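Local coordinates for polysaccharide deacetylase-like protein (Bacillus anthracis, PDB 4V33), which is a putative zinc-binding polysaccharide deacetylase, required together with a related protein for osmotic stability and maintenance of cell shape, at residues N210-N213 against A214-V217; G243-S246 against T247-K251. One frame throughout, in Å; residues are numbered along the deposited sequence.

Overall arrangement
Running from the N terminus, the chain passes through an antiparallel sheet of four strands before it enters the parallel sheet of the deacetylase domain, where both contacts lie. Contact 1 comes first, in the opening turns of helix 211-221, the crossover between the parallel strands 199-206 and 230-234. Contact 2 follows strand 230-234, where the loop 243-246 turns into helix 247-255. Neither contact closes a long loop, since each joins segments adjacent in sequence; they come in series and do not cross. In space their centres are about 11 Å apart, and they meet directly: Met212 of contact 1 packs on Leu245 and Asp249 of contact 2, bringing the two helix starts together.

Contact 1: N210-N213 against A214-V217; sequences NNMN and AFHV
Met212 and Phe215, three residues apart on the first turns of helix 211-221, lie side by side and point the same way, forming a Met-aromatic contact. Met212 SD is 5.1 Å from the centroid of the Phe215 ring and stands obliquely to it, while Met212 CE comes to 3.8 Å from Phe215 CD2. Successive bends of the thioether chain (chi2 -64°, chi3 -79°) fold this methyl back to the ring. Beyond the ring, Met212 also touches Glu252 and Met253 of helix 247-255.

The backbone supplies three i to i+4 hydrogen bonds of the alpha-helix: Phe215 N to Asn211 O, His216 N to Met212 O and Val217 N to Asn213 O, each 3.0 Å long. Met212 O also sits over one face of the His216 imidazole, 3.1 Å above its plane and displaced toward the rim.

A polar link runs through water. One molecule donates to Asn213 OD1 at 2.8 Å and meets His216 ND1 at 2.9 Å, in the plane of the ring at its edge. Asn213 ND2 turns to Ile152 O, and Asn211 ND2 to His150 O, joining the helix start to the segment 150-152.

The chemistry implies two kinds of hold on one helical turn: thioether and phenyl pack toward helix 247-255, while amide and imidazole share a water, which probably limits the rotation of the His216 ring.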
ATOM      1  N   ASN A 210     -18.077  15.817   6.481  1.00 14.49           N
ATOM      2  CA  ASN A 210     -17.153  16.693   5.762  1.00 15.42           C
ATOM      3  C   ASN A 210     -16.176  15.940   4.865  1.00 15.57           C
ATOM      4  O   ASN A 210     -15.535  16.543   4.013  1.00 15.67           O
ATOM      5  CB  ASN A 210     -16.403  17.639   6.719  1.00 15.15           C
ATOM      6  CG  ASN A 210     -15.517  16.897   7.706  1.00 13.97           C
ATOM      7  OD1 ASN A 210     -14.701  16.056   7.328  1.00 14.40           O
ATOM      8  ND2 ASN A 210     -15.692  17.195   8.991  1.00 17.02           N
ATOM      9  N   ASN A 211     -16.071  14.626   5.033  1.00 14.12           N
ATOM     10  CA  ASN A 211     -15.208  13.859   4.139  1.00 14.06           C
ATOM     11  C   ASN A 211     -15.732  13.852   2.700  1.00 14.15           C
ATOM     12  O   ASN A 211     -15.000  13.512   1.770  1.00 14.95           O
ATOM     13  CB  ASN A 211     -14.980  12.436   4.657  1.00 14.35           C
ATOM     14  CG  ASN A 211     -13.971  12.377   5.807  1.00 14.79           C
ATOM     15  OD1 ASN A 211     -13.464  11.312   6.131  1.00 15.49           O
ATOM     16  ND2 ASN A 211     -13.683  13.516   6.423  1.00 15.00           N
ATOM     17  N   MET A 212     -16.985  14.258   2.504  1.00 15.26           N
ATOM     18  CA  MET A 212     -17.465  14.516   1.145  1.00 15.51           C
ATOM     19  C   MET A 212     -16.649  15.618   0.458  1.00 15.60           C
ATOM     20  O   MET A 212     -16.545  15.632  -0.769  1.00 17.23           O
ATOM     21  CB  MET A 212     -18.961  14.851   1.120  1.00 18.42           C
ATOM     22  CG  MET A 212     -19.861  13.658   1.430  1.00 17.04           C
ATOM     23  SD  MET A 212     -19.734  12.343   0.195  1.00 19.97           S
ATOM     24  CE  MET A 212     -20.751  13.014  -1.118  1.00 22.72           C
ATOM     25  N   ASN A 213     -16.068  16.529   1.239  1.00 16.20           N
ATOM     26  CA  ASN A 213     -15.151  17.523   0.666  1.00 17.07           C
ATOM     27  C   ASN A 213     -13.902  16.870   0.084  1.00 13.91           C
ATOM     28  O   ASN A 213     -13.429  17.268  -0.984  1.00 16.99           O
ATOM     29  CB  ASN A 213     -14.730  18.562   1.709  1.00 15.65           C
ATOM     30  CG  ASN A 213     -15.887  19.419   2.176  1.00 17.40           C
ATOM     31  OD1 ASN A 213     -16.814  19.704   1.416  1.00 21.85           O
ATOM     32  ND2 ASN A 213     -15.838  19.835   3.437  1.00 16.64           N
ATOM     33  N   ALA A 214     -13.365  15.873   0.790  1.00 14.04           N
ATOM     34  CA  ALA A 214     -12.211  15.132   0.290  1.00 14.20           C
ATOM     35  C   ALA A 214     -12.569  14.383  -0.986  1.00 14.83           C
ATOM     36  O   ALA A 214     -11.813  14.389  -1.950  1.00 15.97           O
ATOM     37  CB  ALA A 214     -11.688  14.168   1.348  1.00 14.51           C
ATOM     38  N   PHE A 215     -13.733  13.739  -0.979  1.00 14.43           N
ATOM     39  CA  PHE A 215     -14.263  13.062  -2.154  1.00 15.14           C
ATOM     40  C   PHE A 215     -14.304  13.993  -3.369  1.00 16.97           C
ATOM     41  O   PHE A 215     -13.807  13.655  -4.447  1.00 16.50           O
ATOM     42  CB  PHE A 215     -15.659  12.520  -1.805  1.00 17.67           C
ATOM     43  CG  PHE A 215     -16.403  11.918  -2.962  1.00 16.19           C
ATOM     44  CD1 PHE A 215     -15.815  10.959  -3.775  1.00 16.73           C
ATOM     45  CD2 PHE A 215     -17.719  12.286  -3.208  1.00 19.99           C
ATOM     46  CE1 PHE A 215     -16.513  10.403  -4.831  1.00 18.76           C
ATOM     47  CE2 PHE A 215     -18.426  11.730  -4.265  1.00 22.05           C
ATOM     48  CZ  PHE A 215     -17.822  10.784  -5.075  1.00 21.66           C
ATOM     49  N   HIS A 216     -14.887  15.170  -3.189  1.00 17.03           N
ATOM     50  CA  HIS A 216     -14.990  16.131  -4.280  1.00 17.88           C
ATOM     51  C   HIS A 216     -13.627  16.606  -4.780  1.00 16.51           C
ATOM     52  O   HIS A 216     -13.442  16.805  -5.978  1.00 17.84           O
ATOM     53  CB  HIS A 216     -15.855  17.317  -3.852  1.00 18.01           C
ATOM     54  CG  HIS A 216     -17.280  16.948  -3.586  1.00 20.09           C
ATOM     55  ND1 HIS A 216     -18.065  17.619  -2.675  1.00 22.65           N
ATOM     56  CD2 HIS A 216     -18.061  15.977  -4.114  1.00 21.58           C
ATOM     57  CE1 HIS A 216     -19.268  17.074  -2.647  1.00 23.10           C
ATOM     58  NE2 HIS A 216     -19.293  16.075  -3.512  1.00 23.29           N
ATOM     59  N   VAL A 217     -12.674  16.786  -3.868  1.00 17.08           N
ATOM     60  CA  VAL A 217     -11.320  17.182  -4.256  1.00 14.91           C
ATOM     61  C   VAL A 217     -10.674  16.074  -5.085  1.00 15.49           C
ATOM     62  O   VAL A 217     -10.040  16.331  -6.112  1.00 17.66           O
ATOM     63  CB  VAL A 217     -10.453  17.491  -3.021  1.00 15.82           C
ATOM     64  CG1 VAL A 217      -8.975  17.511  -3.383  1.00 16.37           C
ATOM     65  CG2 VAL A 217     -10.880  18.818  -2.386  1.00 18.59           C
TER
HETATM   66  O   HOH W   1     -16.909  19.904  -1.414  1.00 29.88           O

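Contact 2: G243-S246 against T247-K251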
ATOM      1  N   GLY A 243     -23.993  14.805  11.198  1.00 16.63           N
ATOM      2  CA  GLY A 243     -22.558  15.029  11.205  1.00 16.61           C
ATOM      3  C   GLY A 243     -21.717  13.963  10.526  1.00 14.61           C
ATOM      4  O   GLY A 243     -20.504  14.141  10.378  1.00 15.35           O
ATOM      5  N   SER A 244     -22.346  12.847  10.142  1.00 14.02           N
ATOM      6  CA  SER A 244     -21.633  11.726   9.536  1.00 13.14           C
ATOM      7  C   SER A 244     -22.095  11.492   8.105  1.00 13.48           C
ATOM      8  O   SER A 244     -23.112  12.034   7.671  1.00 16.90           O
ATOM      9  CB  SER A 244     -21.862  10.442  10.345  1.00 15.45           C
ATOM     10  OG  SER A 244     -21.221  10.512  11.610  1.00 16.44           O
ATOM     11  N   LEU A 245     -21.340  10.675   7.377  1.00 14.61           N
ATOM     12  CA  LEU A 245     -21.747  10.248   6.039  1.00 15.34           C
ATOM     13  C   LEU A 245     -23.092   9.540   6.058  1.00 16.53           C
ATOM     14  O   LEU A 245     -23.373   8.732   6.948  1.00 16.44           O
ATOM     15  CB  LEU A 245     -20.700   9.311   5.448  1.00 13.58           C
ATOM     16  CG  LEU A 245     -19.325   9.946   5.211  1.00 14.15           C
ATOM     17  CD1 LEU A 245     -18.306   8.862   4.917  1.00 15.22           C
ATOM     18  CD2 LEU A 245     -19.385  10.965   4.074  1.00 16.52           C
ATOM     19  N   SER A 246     -23.915   9.846   5.063  1.00 16.09           N
ATOM     20  CA  SER A 246     -25.186   9.171   4.890  1.00 16.25           C
ATOM     21  C   SER A 246     -24.996   7.921   4.049  1.00 16.48           C
ATOM     22  O   SER A 246     -23.931   7.703   3.462  1.00 17.73           O
ATOM     23  CB  SER A 246     -26.184  10.095   4.196  1.00 18.90           C
ATOM     24  OG  SER A 246     -25.762  10.382   2.867  1.00 20.86           O
ATOM     25  N   THR A 247     -26.040   7.105   3.983  1.00 18.08           N
ATOM     26  CA  THR A 247     -26.030   5.940   3.119  1.00 18.33           C
ATOM     27  C   THR A 247     -25.805   6.370   1.672  1.00 20.35           C
ATOM     28  O   THR A 247     -24.998   5.769   0.962  1.00 20.78           O
ATOM     29  CB  THR A 247     -27.331   5.143   3.255  1.00 20.47           C
ATOM     30  OG1 THR A 247     -27.388   4.562   4.567  1.00 22.44           O
ATOM     31  CG2 THR A 247     -27.401   4.031   2.208  1.00 24.11           C
ATOM     32  N   SER A 248     -26.482   7.435   1.250  1.00 21.11           N
ATOM     33  CA  SER A 248     -26.305   7.925  -0.115  0.53 22.26           C
ATOM     34  C   SER A 248     -24.892   8.460  -0.360  1.00 22.33           C
ATOM     35  O   SER A 248     -24.345   8.270  -1.446  1.00 23.01           O
ATOM     36  CB  SER A 248     -27.370   8.965  -0.485  0.53 23.95           C
ATOM     37  OG  SER A 248     -27.294  10.108   0.343  0.53 23.33           O
ATOM     38  N   ASP A 249     -24.299   9.114   0.641  1.00 18.05           N
ATOM     39  CA  ASP A 249     -22.915   9.590   0.524  1.00 17.02           C
ATOM     40  C   ASP A 249     -21.974   8.418   0.296  1.00 19.92           C
ATOM     41  O   ASP A 249     -21.118   8.446  -0.587  1.00 17.49           O
ATOM     42  CB  ASP A 249     -22.449  10.302   1.801  1.00 17.63           C
ATOM     43  CG  ASP A 249     -23.116  11.641   2.014  1.00 22.37           C
ATOM     44  OD1 ASP A 249     -23.596  12.247   1.038  1.00 22.17           O
ATOM     45  OD2 ASP A 249     -23.147  12.092   3.176  1.00 21.18           O
ATOM     46  N   ILE A 250     -22.120   7.391   1.125  1.00 18.12           N
ATOM     47  CA  ILE A 250     -21.267   6.216   1.026  1.00 17.96           C
ATOM     48  C   ILE A 250     -21.413   5.544  -0.337  1.00 20.78           C
ATOM     49  O   ILE A 250     -20.425   5.141  -0.948  1.00 20.87           O
ATOM     50  CB  ILE A 250     -21.578   5.223   2.160  1.00 17.63           C
ATOM     51  CG1 ILE A 250     -21.069   5.794   3.484  1.00 16.73           C
ATOM     52  CG2 ILE A 250     -20.944   3.866   1.878  1.00 20.42           C
ATOM     53  CD1 ILE A 250     -21.550   5.033   4.704  1.00 19.13           C
ATOM     54  N   LYS A 251     -22.645   5.431  -0.818  1.00 20.78           N
ATOM     55  CA  LYS A 251     -22.868   4.798  -2.111  1.00 24.37           C
ATOM     56  C   LYS A 251     -22.215   5.602  -3.237  1.00 26.49           C
ATOM     57  O   LYS A 251     -21.621   5.032  -4.145  1.00 24.00           O
ATOM     58  CB  LYS A 251     -24.362   4.563  -2.355  1.00 27.26           C
ATOM     59  CG  LYS A 251     -24.909   3.357  -1.586  1.00 37.32           C
ATOM     60  CD  LYS A 251     -26.422   3.236  -1.719  1.00 43.35           C
ATOM     61  CE  LYS A 251     -26.916   1.849  -1.318  1.00 50.75           C
ATOM     62  NZ  LYS A 251     -26.525   1.478   0.071  1.00 52.54           N
TER
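A capping box opens helix 247-255, with Ser246 as N-cap and Asp249 as its partner three residues on. Asp249 N donates to Ser246 OG over 3.0 Å, and in return Ser246 N donates to Asp249 OD2, also at 3.0 Å and almost straight (177° at the hydrogen). The carboxylate oxygen is met from above its plane, 41° out of it. The serine hydroxyl stands between its own backbone N and carbonyl carbon (chi1 65°), which swings OG over the first turn to meet the amide of Asp249. The reciprocal pair thus gives an acceptor to an amide at the start of the helix and, through the aspartate, holds the N-cap backbone in turn.

In the fold, the box marks where the loop after strand 230-234 becomes helix, and Ile250 N to Ser246 O, at 3.0 Å, is the first i to i+4 bond from the cap. Asp249 OD2 has a second partner, a salt bridge to Lys209, so one oxygen takes both the cap amide and an ammonium group; this charge would probably favour the ionised carboxylate.

Leu245, just before the cap, and Ile250 form a hydrophobic staple, Leu245 CB lying 4.0 Å from Ile250 CG1. Leu245 CD2 reaches 3.9 Å from Asp249 CB as the leucine and aspartate side chains cross obliquely. Leu245 continues onto Glu232 and Ile250 onto Met234, both in strand 230-234.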